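Local coordinates for protein sulfhydryl oxidase 1 (Homo sapiens, PDB 3LLK) that catalyses the oxidation of thiols to disulfides with FAD as cofactor, and carries functional and degenerate sulfhydryl oxidase domains paired as a pseudo-dimer, at residues Gln109-His114 with Glu209-Pro214; Met16-Ser21 with Val103-Cys108; Gly39-Ala44 with His159-Cys164. All blocks are in the same frame, centred on the assembly; numbering follows the deposited sequence.

Contact 1 of 3, residues Gln109-His114 with Glu209-Pro214; sequences QGSEPH and EDPQFP
S111 and Q212 have the closest CA atoms across two irregular loops, 6.3 Å apart, and the chain from D210 to F213 folds into a type I beta turn. The contact is carried by the carboxylate of D210: CG stands anti to the backbone N (chi1 -170°), and the two oxygens beyond it meet the backbone and hydroxyl of S111. Its OD1 accepts from S111 N at 2.8 Å along a nearly straight path of 165°, through the syn lone pair. The other oxygen, OD2, accepts from S111 OG at 2.5 Å, a very short hydrogen bond. OD2 also takes Q212 N, 3.1 Å away and well above the carboxylate plane, which makes an Asx turn. One acid is thus tied to both loops, fixing its own turn while it holds the neighbouring chain, and these donors would offset part of its charge in a buried position. G110 CA packs against the same OD1 at 3.3 Å. Apolar contact is slight: S111 CB lies 3.9 Å from Q212 CB. The F213 ring brings CE2 to 3.6 Å from Q109 O, and its edge rests against D210 CG. R116 joins these two residues, hydrogen-bonding to Q109 O and making a cation-pi contact with F213, which belongs to the FAD pocket. The contact therefore sits at the surface beside the cofactor, where the loop leading into helix 118-134 meets the long connection between helices 185-203 and 239-249.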
loop_
_atom_site.group_PDB
_atom_site.type_symbol
_atom_site.label_atom_id
_atom_site.label_comp_id
_atom_site.label_asym_id
_atom_site.label_seq_id
_atom_site.Cartn_x
_atom_site.Cartn_y
_atom_site.Cartn_z
ATOM N N GLN A 109 -14.589 0.789 -0.079
ATOM C CA GLN A 109 -15.748 1.148 -0.889
ATOM C C GLN A 109 -16.170 2.604 -0.676
ATOM O O GLN A 109 -16.534 2.986 0.424
ATOM C CB GLN A 109 -16.906 0.212 -0.517
ATOM C CG GLN A 109 -18.230 0.512 -1.187
ATOM C CD GLN A 109 -18.185 0.276 -2.670
ATOM O OE1 GLN A 109 -17.661 1.098 -3.425
ATOM N NE2 GLN A 109 -18.722 -0.864 -3.106
ATOM N N GLY A 110 -16.116 3.420 -1.724
ATOM C CA GLY A 110 -16.531 4.806 -1.577
ATOM C C GLY A 110 -18.051 4.911 -1.628
ATOM O O GLY A 110 -18.696 4.060 -2.240
ATOM N N SER A 111 -18.629 5.928 -0.985
ATOM C CA SER A 111 -20.086 6.105 -1.005
ATOM C C SER A 111 -20.504 6.479 -2.427
ATOM O O SER A 111 -21.679 6.434 -2.782
ATOM C CB SER A 111 -20.525 7.193 -0.014
ATOM O OG SER A 111 -19.983 8.465 -0.341
ATOM N N GLU A 112 -19.515 6.864 -3.225
ATOM C CA GLU A 112 -19.697 7.210 -4.628
ATOM C C GLU A 112 -18.444 6.709 -5.349
ATOM O O GLU A 112 -17.346 6.728 -4.790
ATOM C CB GLU A 112 -19.846 8.721 -4.820
ATOM C CG GLU A 112 -21.182 9.282 -4.362
ATOM C CD GLU A 112 -21.355 10.748 -4.728
ATOM O OE1 GLU A 112 -21.480 11.060 -5.937
ATOM O OE2 GLU A 112 -21.363 11.590 -3.804
ATOM N N PRO A 113 -18.598 6.247 -6.599
ATOM C CA PRO A 113 -17.507 5.725 -7.426
ATOM C C PRO A 113 -16.202 6.522 -7.419
ATOM O O PRO A 113 -15.119 5.935 -7.387
ATOM C CB PRO A 113 -18.139 5.657 -8.813
ATOM C CG PRO A 113 -19.566 5.283 -8.489
ATOM C CD PRO A 113 -19.875 6.218 -7.339
ATOM N N HIS A 114 -16.293 7.846 -7.455
ATOM C CA HIS A 114 -15.088 8.663 -7.467
ATOM C C HIS A 114 -14.413 8.813 -6.094
ATOM O O HIS A 114 -13.305 9.335 -6.003
ATOM C CB HIS A 114 -15.386 10.050 -8.056
ATOM C CG HIS A 114 -16.503 10.775 -7.374
ATOM N ND1 HIS A 114 -17.829 10.537 -7.658
ATOM C CD2 HIS A 114 -16.491 11.720 -6.403
ATOM C CE1 HIS A 114 -18.587 11.304 -6.893
ATOM N NE2 HIS A 114 -17.800 12.031 -6.123
ATOM N N GLU A 209 -13.567 15.042 0.079
ATOM C CA GLU A 209 -13.714 14.052 1.140
ATOM C C GLU A 209 -15.023 13.267 1.025
ATOM O O GLU A 209 -16.090 13.850 0.855
ATOM C CB GLU A 209 -13.661 14.764 2.492
ATOM C CG GLU A 209 -13.768 13.868 3.707
ATOM C CD GLU A 209 -13.800 14.680 4.989
ATOM O OE1 GLU A 209 -14.796 15.411 5.203
ATOM O OE2 GLU A 209 -12.824 14.605 5.769
ATOM N N ASP A 210 -14.937 11.945 1.105
ATOM C CA ASP A 210 -16.134 11.107 1.050
ATOM C C ASP A 210 -16.918 11.427 2.329
ATOM O O ASP A 210 -16.446 11.165 3.433
ATOM C CB ASP A 210 -15.735 9.624 1.016
ATOM C CG ASP A 210 -16.911 8.700 0.719
ATOM O OD1 ASP A 210 -16.677 7.619 0.135
ATOM O OD2 ASP A 210 -18.058 9.047 1.070
ATOM N N PRO A 211 -18.122 12.006 2.195
ATOM C CA PRO A 211 -18.929 12.348 3.374
ATOM C C PRO A 211 -19.139 11.199 4.351
ATOM O O PRO A 211 -19.226 11.408 5.567
ATOM C CB PRO A 211 -20.242 12.828 2.764
ATOM C CG PRO A 211 -19.805 13.433 1.457
ATOM C CD PRO A 211 -18.824 12.389 0.956
ATOM N N GLN A 212 -19.204 9.983 3.825
ATOM C CA GLN A 212 -19.434 8.815 4.663
ATOM C C GLN A 212 -18.185 8.314 5.379
ATOM O O GLN A 212 -18.269 7.456 6.252
ATOM C CB GLN A 212 -20.046 7.696 3.817
ATOM C CG GLN A 212 -21.370 7.160 4.355
ATOM C CD GLN A 212 -22.290 8.262 4.866
ATOM O OE1 GLN A 212 -22.604 9.213 4.150
ATOM N NE2 GLN A 212 -22.721 8.134 6.112
ATOM N N PHE A 213 -17.028 8.855 5.015
ATOM C CA PHE A 213 -15.768 8.449 5.633
ATOM C C PHE A 213 -14.880 9.668 5.879
ATOM O O PHE A 213 -13.869 9.864 5.205
ATOM C CB PHE A 213 -15.061 7.445 4.722
ATOM C CG PHE A 213 -15.820 6.162 4.549
ATOM C CD1 PHE A 213 -15.699 5.134 5.486
ATOM C CD2 PHE A 213 -16.695 5.997 3.482
ATOM C CE1 PHE A 213 -16.440 3.963 5.366
ATOM C CE2 PHE A 213 -17.445 4.824 3.350
ATOM C CZ PHE A 213 -17.314 3.805 4.300
ATOM N N PRO A 214 -15.256 10.508 6.857
ATOM C CA PRO A 214 -14.514 11.724 7.213
ATOM C C PRO A 214 -13.079 11.426 7.625
ATOM O O PRO A 214 -12.817 10.428 8.292
ATOM C CB PRO A 214 -15.318 12.295 8.381
ATOM C CG PRO A 214 -16.692 11.750 8.166
ATOM C CD PRO A 214 -16.433 10.343 7.729
#

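Contact 2 of 3, residues Met16-Ser21 with Val103-Cys108; sequences MADLES and VNWIGC
D18, in the first turn of helix 16-30, anchors the backbone of the loop that carries the disulfide cysteine C108, within the FAD-dependent sulfhydryl oxidase family region. Its carboxylate collects three successive amides. OD1 accepts from I106 N at 2.8 Å, reached on the syn side but 32° out of the carboxylate plane, and takes a weak second bond from C108 N at 3.2 Å. OD2 uses its syn lone pair for G107 N at 2.7 Å. The first torsion (chi1 -66°) sets CG anti to the carbonyl carbon, beside the backbone N, and the carboxylate beyond it meets the loop amides. With donors on both oxygens, the buried carboxylate is likely to stay ionised. One turn further along the helix, S21 OG accepts from N104 N at 2.9 Å in a nearly straight bond. Between these two anchors the indole of W105 packs against the helix: its CZ3 approaches S21 CB at 3.3 Å, while D18 OD1 and the backbone oxygen of D18 lie at the ring's edge. A17 CB touches I106 CD1 at 3.6 Å, and N104 ND2 also lies near A17 CB. W105 also packs on F118 and S121 of helix 118-134, so the indole is wedged between two helices. The C108 side chain comes within about 5 Å of the bound FAD. A helix-borne carboxylate thus binds consecutive loop amides beside the C108–C120 disulfide, which links this loop to helix 118-134 at the edge of the FAD site.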
loop_
_atom_site.group_PDB
_atom_site.type_symbol
_atom_site.label_atom_id
_atom_site.label_comp_id
_atom_site.label_asym_id
_atom_site.label_seq_id
_atom_site.Cartn_x
_atom_site.Cartn_y
_atom_site.Cartn_z
ATOM N N MET A 16 -9.407 -9.117 2.431
ATOM C CA MET A 16 -8.506 -9.640 1.420
ATOM C C MET A 16 -8.890 -9.103 0.040
ATOM O O MET A 16 -8.028 -8.917 -0.822
ATOM C CB MET A 16 -8.529 -11.174 1.418
ATOM C CG MET A 16 -7.416 -11.799 0.571
ATOM S SD MET A 16 -5.721 -11.455 1.199
ATOM C CE MET A 16 -5.483 -12.837 2.292
ATOM N N ALA A 17 -10.183 -8.843 -0.156
ATOM C CA ALA A 17 -10.673 -8.332 -1.430
ATOM C C ALA A 17 -10.035 -6.982 -1.775
ATOM O O ALA A 17 -9.710 -6.729 -2.936
ATOM C CB ALA A 17 -12.207 -8.196 -1.397
ATOM N N ASP A 18 -9.869 -6.113 -0.779
ATOM C CA ASP A 18 -9.254 -4.815 -1.030
ATOM C C ASP A 18 -7.791 -5.011 -1.432
ATOM O O ASP A 18 -7.304 -4.358 -2.353
ATOM C CB ASP A 18 -9.324 -3.903 0.208
ATOM C CG ASP A 18 -10.751 -3.495 0.576
ATOM O OD1 ASP A 18 -11.466 -2.902 -0.274
ATOM O OD2 ASP A 18 -11.149 -3.758 1.734
ATOM N N LEU A 19 -7.096 -5.922 -0.755
ATOM C CA LEU A 19 -5.689 -6.158 -1.055
ATOM C C LEU A 19 -5.471 -6.764 -2.444
ATOM O O LEU A 19 -4.604 -6.307 -3.190
ATOM C CB LEU A 19 -5.054 -7.051 0.026
ATOM C CG LEU A 19 -5.021 -6.458 1.446
ATOM C CD1 LEU A 19 -4.594 -7.525 2.456
ATOM C CD2 LEU A 19 -4.058 -5.273 1.485
ATOM N N GLU A 20 -6.245 -7.789 -2.792
ATOM C CA GLU A 20 -6.102 -8.417 -4.103
ATOM C C GLU A 20 -6.531 -7.470 -5.234
ATOM O O GLU A 20 -5.972 -7.513 -6.330
ATOM C CB GLU A 20 -6.912 -9.718 -4.170
ATOM C CG GLU A 20 -6.505 -10.730 -3.102
ATOM C CD GLU A 20 -7.127 -12.105 -3.301
ATOM O OE1 GLU A 20 -8.262 -12.193 -3.823
ATOM O OE2 GLU A 20 -6.484 -13.100 -2.918
ATOM N N SER A 21 -7.520 -6.623 -4.969
ATOM C CA SER A 21 -7.971 -5.666 -5.973
ATOM C C SER A 21 -6.864 -4.648 -6.211
ATOM O O SER A 21 -6.646 -4.214 -7.343
ATOM C CB SER A 21 -9.250 -4.950 -5.521
ATOM O OG SER A 21 -10.371 -5.820 -5.566
ATOM N N VAL A 103 -12.349 -4.918 -10.135
ATOM C CA VAL A 103 -12.049 -4.585 -8.752
ATOM C C VAL A 103 -13.269 -4.772 -7.851
ATOM O O VAL A 103 -14.406 -4.651 -8.291
ATOM C CB VAL A 103 -11.557 -3.132 -8.624
ATOM C CG1 VAL A 103 -10.280 -2.949 -9.424
ATOM C CG2 VAL A 103 -12.633 -2.179 -9.104
ATOM N N ASN A 104 -13.013 -5.080 -6.583
ATOM C CA ASN A 104 -14.072 -5.277 -5.608
ATOM C C ASN A 104 -13.596 -4.702 -4.285
ATOM O O ASN A 104 -12.807 -5.319 -3.580
ATOM C CB ASN A 104 -14.398 -6.769 -5.464
ATOM C CG ASN A 104 -15.442 -7.034 -4.399
ATOM O OD1 ASN A 104 -16.406 -6.279 -4.266
ATOM N ND2 ASN A 104 -15.263 -8.116 -3.637
ATOM N N TRP A 105 -14.065 -3.501 -3.972
ATOM C CA TRP A 105 -13.691 -2.823 -2.739
ATOM C C TRP A 105 -14.681 -3.193 -1.646
ATOM O O TRP A 105 -15.879 -3.299 -1.900
ATOM C CB TRP A 105 -13.726 -1.305 -2.938
ATOM C CG TRP A 105 -12.954 -0.837 -4.138
ATOM C CD1 TRP A 105 -13.427 -0.087 -5.184
ATOM C CD2 TRP A 105 -11.581 -1.102 -4.423
ATOM N NE1 TRP A 105 -12.432 0.126 -6.104
ATOM C CE2 TRP A 105 -11.287 -0.488 -5.667
ATOM C CE3 TRP A 105 -10.567 -1.800 -3.754
ATOM C CZ2 TRP A 105 -10.019 -0.552 -6.253
ATOM C CZ3 TRP A 105 -9.301 -1.863 -4.340
ATOM C CH2 TRP A 105 -9.043 -1.240 -5.581
ATOM N N ILE A 106 -14.181 -3.415 -0.439
ATOM C CA ILE A 106 -15.070 -3.709 0.668
ATOM C C ILE A 106 -14.783 -2.680 1.745
ATOM O O ILE A 106 -15.633 -1.846 2.056
ATOM C CB ILE A 106 -14.879 -5.143 1.214
ATOM C CG1 ILE A 106 -15.201 -6.164 0.119
ATOM C CG2 ILE A 106 -15.810 -5.370 2.399
ATOM C CD1 ILE A 106 -15.175 -7.618 0.592
ATOM N N GLY A 107 -13.578 -2.716 2.303
ATOM C CA GLY A 107 -13.224 -1.753 3.327
ATOM C C GLY A 107 -12.810 -0.434 2.696
ATOM O O GLY A 107 -12.618 0.567 3.386
ATOM N N CYS A 108 -12.677 -0.437 1.374
ATOM C CA CYS A 108 -12.279 0.758 0.635
ATOM C C CYS A 108 -13.370 1.252 -0.320
ATOM O O CYS A 108 -13.117 2.039 -1.236
ATOM C CB CYS A 108 -10.996 0.466 -0.137
ATOM S SG CYS A 108 -9.480 0.588 0.867
#

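Contact 3 of 3, residues Gly39-Ala44 with His159-Cys164. With FAD (flavin-adenine dinucleotide), chain D.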
loop_
_atom_site.group_PDB
_atom_site.type_symbol
_atom_site.label_atom_id
_atom_site.label_comp_id
_atom_site.label_asym_id
_atom_site.label_seq_id
_atom_site.Cartn_x
_atom_site.Cartn_y
_atom_site.Cartn_z
ATOM N N GLY A 39 14.453 1.935 -17.734
ATOM C CA GLY A 39 15.187 2.768 -16.801
ATOM C C GLY A 39 14.823 2.513 -15.351
ATOM O O GLY A 39 14.593 1.369 -14.945
ATOM N N GLN A 40 14.755 3.590 -14.575
ATOM C CA GLN A 40 14.430 3.510 -13.160
ATOM C C GLN A 40 12.993 3.083 -12.883
ATOM O O GLN A 40 12.696 2.562 -11.808
ATOM C CB GLN A 40 14.718 4.851 -12.488
ATOM C CG GLN A 40 16.199 5.128 -12.376
ATOM C CD GLN A 40 16.956 3.920 -11.850
ATOM O OE1 GLN A 40 16.840 3.557 -10.675
ATOM N NE2 GLN A 40 17.724 3.278 -12.729
ATOM N N ARG A 41 12.098 3.319 -13.834
ATOM C CA ARG A 41 10.715 2.899 -13.652
ATOM C C ARG A 41 10.675 1.370 -13.583
ATOM O O ARG A 41 9.981 0.793 -12.738
ATOM C CB ARG A 41 9.833 3.391 -14.806
ATOM C CG ARG A 41 8.479 2.708 -14.860
ATOM C CD ARG A 41 7.458 3.482 -15.690
ATOM N NE ARG A 41 7.139 4.778 -15.106
ATOM C CZ ARG A 41 7.651 5.935 -15.519
ATOM N NH1 ARG A 41 8.515 5.963 -16.526
ATOM N NH2 ARG A 41 7.287 7.068 -14.933
ATOM N N LEU A 42 11.418 0.721 -14.476
ATOM C CA LEU A 42 11.467 -0.733 -14.496
ATOM C C LEU A 42 12.148 -1.233 -13.227
ATOM O O LEU A 42 11.725 -2.228 -12.649
ATOM C CB LEU A 42 12.211 -1.241 -15.735
ATOM C CG LEU A 42 12.445 -2.760 -15.796
ATOM C CD1 LEU A 42 11.122 -3.509 -15.664
ATOM C CD2 LEU A 42 13.146 -3.121 -17.106
ATOM N N VAL A 43 13.196 -0.541 -12.791
ATOM C CA VAL A 43 13.889 -0.932 -11.566
ATOM C C VAL A 43 12.902 -0.829 -10.391
ATOM O O VAL A 43 12.822 -1.724 -9.550
ATOM C CB VAL A 43 15.108 -0.010 -11.285
ATOM C CG1 VAL A 43 15.785 -0.412 -9.955
ATOM C CG2 VAL A 43 16.112 -0.107 -12.438
ATOM N N ALA A 44 12.146 0.262 -10.350
ATOM C CA ALA A 44 11.171 0.476 -9.288
ATOM C C ALA A 44 10.125 -0.642 -9.289
ATOM O O ALA A 44 9.734 -1.137 -8.229
ATOM C CB ALA A 44 10.496 1.849 -9.456
ATOM N N HIS A 159 6.391 7.201 -6.911
ATOM C CA HIS A 159 7.017 8.111 -7.862
ATOM C C HIS A 159 6.804 7.708 -9.323
ATOM O O HIS A 159 6.318 8.501 -10.133
ATOM C CB HIS A 159 8.524 8.194 -7.590
ATOM C CG HIS A 159 9.238 9.201 -8.442
ATOM N ND1 HIS A 159 10.599 9.162 -8.658
ATOM C CD2 HIS A 159 8.780 10.282 -9.120
ATOM C CE1 HIS A 159 10.949 10.173 -9.433
ATOM N NE2 HIS A 159 9.865 10.869 -9.728
ATOM N N TYR A 160 7.154 6.471 -9.649
ATOM C CA TYR A 160 7.056 5.993 -11.026
ATOM C C TYR A 160 5.746 5.413 -11.561
ATOM O O TYR A 160 5.592 5.284 -12.776
ATOM C CB TYR A 160 8.178 4.993 -11.276
ATOM C CG TYR A 160 9.549 5.637 -11.299
ATOM C CD1 TYR A 160 9.903 6.532 -12.315
ATOM C CD2 TYR A 160 10.479 5.382 -10.288
ATOM C CE1 TYR A 160 11.144 7.159 -12.322
ATOM C CE2 TYR A 160 11.734 6.010 -10.288
ATOM C CZ TYR A 160 12.053 6.898 -11.308
ATOM O OH TYR A 160 13.267 7.547 -11.299
ATOM N N PHE A 161 4.802 5.063 -10.691
ATOM C CA PHE A 161 3.558 4.474 -11.188
ATOM C C PHE A 161 2.236 5.000 -10.656
ATOM O O PHE A 161 1.208 4.854 -11.313
ATOM C CB PHE A 161 3.561 2.957 -10.956
ATOM C CG PHE A 161 4.545 2.206 -11.795
ATOM C CD1 PHE A 161 5.787 1.859 -11.288
ATOM C CD2 PHE A 161 4.217 1.816 -13.091
ATOM C CE1 PHE A 161 6.691 1.126 -12.062
ATOM C CE2 PHE A 161 5.108 1.090 -13.868
ATOM C CZ PHE A 161 6.349 0.741 -13.355
ATOM N N PHE A 162 2.237 5.594 -9.473
ATOM C CA PHE A 162 0.982 6.046 -8.901
ATOM C C PHE A 162 0.240 7.092 -9.720
ATOM O O PHE A 162 0.743 8.188 -9.959
ATOM C CB PHE A 162 1.196 6.542 -7.470
ATOM C CG PHE A 162 -0.084 6.773 -6.717
ATOM C CD1 PHE A 162 -1.207 5.989 -6.975
ATOM C CD2 PHE A 162 -0.166 7.757 -5.746
ATOM C CE1 PHE A 162 -2.385 6.184 -6.287
ATOM C CE2 PHE A 162 -1.348 7.960 -5.045
ATOM C CZ PHE A 162 -2.461 7.172 -5.317
ATOM N N GLY A 163 -0.972 6.721 -10.133
ATOM C CA GLY A 163 -1.822 7.576 -10.940
ATOM C C GLY A 163 -1.845 9.041 -10.557
ATOM O O GLY A 163 -0.951 9.797 -10.938
ATOM N N CYS A 164 -2.865 9.449 -9.808
ATOM C CA CYS A 164 -2.985 10.848 -9.398
ATOM C C CYS A 164 -1.693 11.435 -8.849
ATOM O O CYS A 164 -1.374 11.282 -7.671
ATOM C CB CYS A 164 -4.127 11.029 -8.382
ATOM S SG CYS A 164 -4.265 9.823 -7.017
HETATM P PA FAD D . -7.406 6.452 3.086
HETATM O O1A FAD D . -7.243 5.941 1.697
HETATM O O2A FAD D . -6.710 7.664 3.594
HETATM O O5B FAD D . -7.128 5.311 4.126
HETATM C C5B FAD D . -7.213 3.907 3.869
HETATM C C4B FAD D . -7.600 3.361 5.219
HETATM O O4B FAD D . -6.339 3.105 5.895
HETATM C C3B FAD D . -8.666 3.897 6.199
HETATM O O3B FAD D . -10.019 3.554 5.903
HETATM C C2B FAD D . -8.111 3.416 7.462
HETATM O O2B FAD D . -8.514 2.138 7.847
HETATM C C1B FAD D . -6.586 3.395 7.275
HETATM N N9A FAD D . -5.808 4.528 7.668
HETATM C C8A FAD D . -6.106 5.912 7.778
HETATM N N7A FAD D . -5.154 6.671 8.211
HETATM C C5A FAD D . -4.133 5.755 8.428
HETATM C C6A FAD D . -2.840 5.957 8.946
HETATM N N6A FAD D . -2.387 7.150 9.355
HETATM N N1A FAD D . -1.984 4.884 9.104
HETATM C C2A FAD D . -2.352 3.598 8.844
HETATM N N3A FAD D . -3.640 3.387 8.330
HETATM C C4A FAD D . -4.494 4.518 8.140
HETATM N N1 FAD D . -5.478 12.640 -2.374
HETATM C C2 FAD D . -5.658 13.990 -2.589
HETATM O O2 FAD D . -6.812 14.364 -2.853
HETATM N N3 FAD D . -4.462 14.681 -2.437
HETATM C C4 FAD D . -3.183 14.167 -2.110
HETATM O O4 FAD D . -2.175 14.946 -2.054
HETATM C C4X FAD D . -3.111 12.802 -1.917
HETATM N N5 FAD D . -1.847 12.167 -1.688
HETATM C C5X FAD D . -1.674 10.761 -1.596
HETATM C C6 FAD D . -0.364 10.255 -1.486
HETATM C C7 FAD D . -0.200 8.846 -1.370
HETATM C C7M FAD D . 1.248 8.370 -1.256
HETATM C C8 FAD D . -1.323 7.964 -1.361
HETATM C C8M FAD D . -1.360 6.456 -1.212
HETATM C C9 FAD D . -2.601 8.501 -1.507
HETATM C C9A FAD D . -2.868 9.885 -1.678
HETATM N N10 FAD D . -4.119 10.674 -1.829
HETATM C C10 FAD D . -4.297 12.014 -2.050
HETATM C "C1'" FAD D . -5.327 9.945 -1.604
HETATM C "C2'" FAD D . -5.883 9.888 -0.214
HETATM O "O2'" FAD D . -4.815 9.775 0.759
HETATM C "C3'" FAD D . -6.888 8.822 0.103
HETATM O "O3'" FAD D . -6.361 7.544 -0.229
HETATM C "C4'" FAD D . -8.318 8.949 -0.396
HETATM O "O4'" FAD D . -8.790 10.323 -0.270
HETATM C "C5'" FAD D . -9.317 8.003 0.115
HETATM O "O5'" FAD D . -9.461 8.269 1.513
HETATM P P FAD D . -10.119 7.309 2.539
HETATM O O1P FAD D . -10.861 8.220 3.412
HETATM O O2P FAD D . -10.930 6.238 1.902
HETATM O O3P FAD D . -8.966 6.581 3.395
HETATM O O HOH W 1 5.466 8.960 -12.732
#
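R41 leaves helix 39-55 across Y160 and passes over the ring of F161, so its side chain threads between two consecutive aromatic residues. CB packs near Y160 CG and CD1. CG, anti to the backbone N (chi1 166°), presses on the F161 ring at 3.3 Å from CZ, and CD continues over CZ and CE2. The chain then bends at chi3, NE lying above a face of the F161 ring. NE donates to Y160 O at 2.8 Å, with an N-H...O angle of 163°, and NH2 gives that same oxygen a second bond at 3.3 Å. This side-on grip keeps the carbonyl oxygen nearly in the guanidinium plane. Over one guanidinium face stands Y160 CD1, 3.7 Å from NH2, the two flat groups being almost perpendicular. A water, bonded only weakly to R41 NH2, donates to H159 O. An alanine in place of R41 would probably leave Y160 O without its two arginine donors and open a gap over the F161 ring. The Y160 ring lies flat on the helix backbone, with R41 CA over its face in a CH-pi contact, 4.1 Å from the centroid. A44 CB touches Y160 CD2 at 3.6 Å, and Q40 CB meets Y160 OH at 3.3 Å. F34 adds to the cluster, meeting F161 with ring planes about perpendicular and R41 through a cation-pi contact. Helix 39-55 thus packs against the last part of helix 150-161, just before the chain turns through F162, which packs on F118 and L122 of helix 118-134 and on the flavin, to C164, the N-cap of helix 165-179 and partner of C167 in a disulfide.

Contact 2 closes at residue 108 and contact 1 opens at the next residue, so one segment of each lies on the loop that runs into helix 118-134, and the two contacts follow in series; their centres are 15 Å apart. Contact 3 alternates with both in chain order and stands off, its centre about 27 Å from that of contact 1 and 23 Å from that of contact 2. Contact 2 stays within the first family region, whereas contacts 1 and 3 each join it to the Erv1/Alr region, consistent with the closely associated domains of a pseudo-dimer. Each contact also includes a residue near FAD: F213, C108 and F162 approach the cofactor from three separate places in the fold.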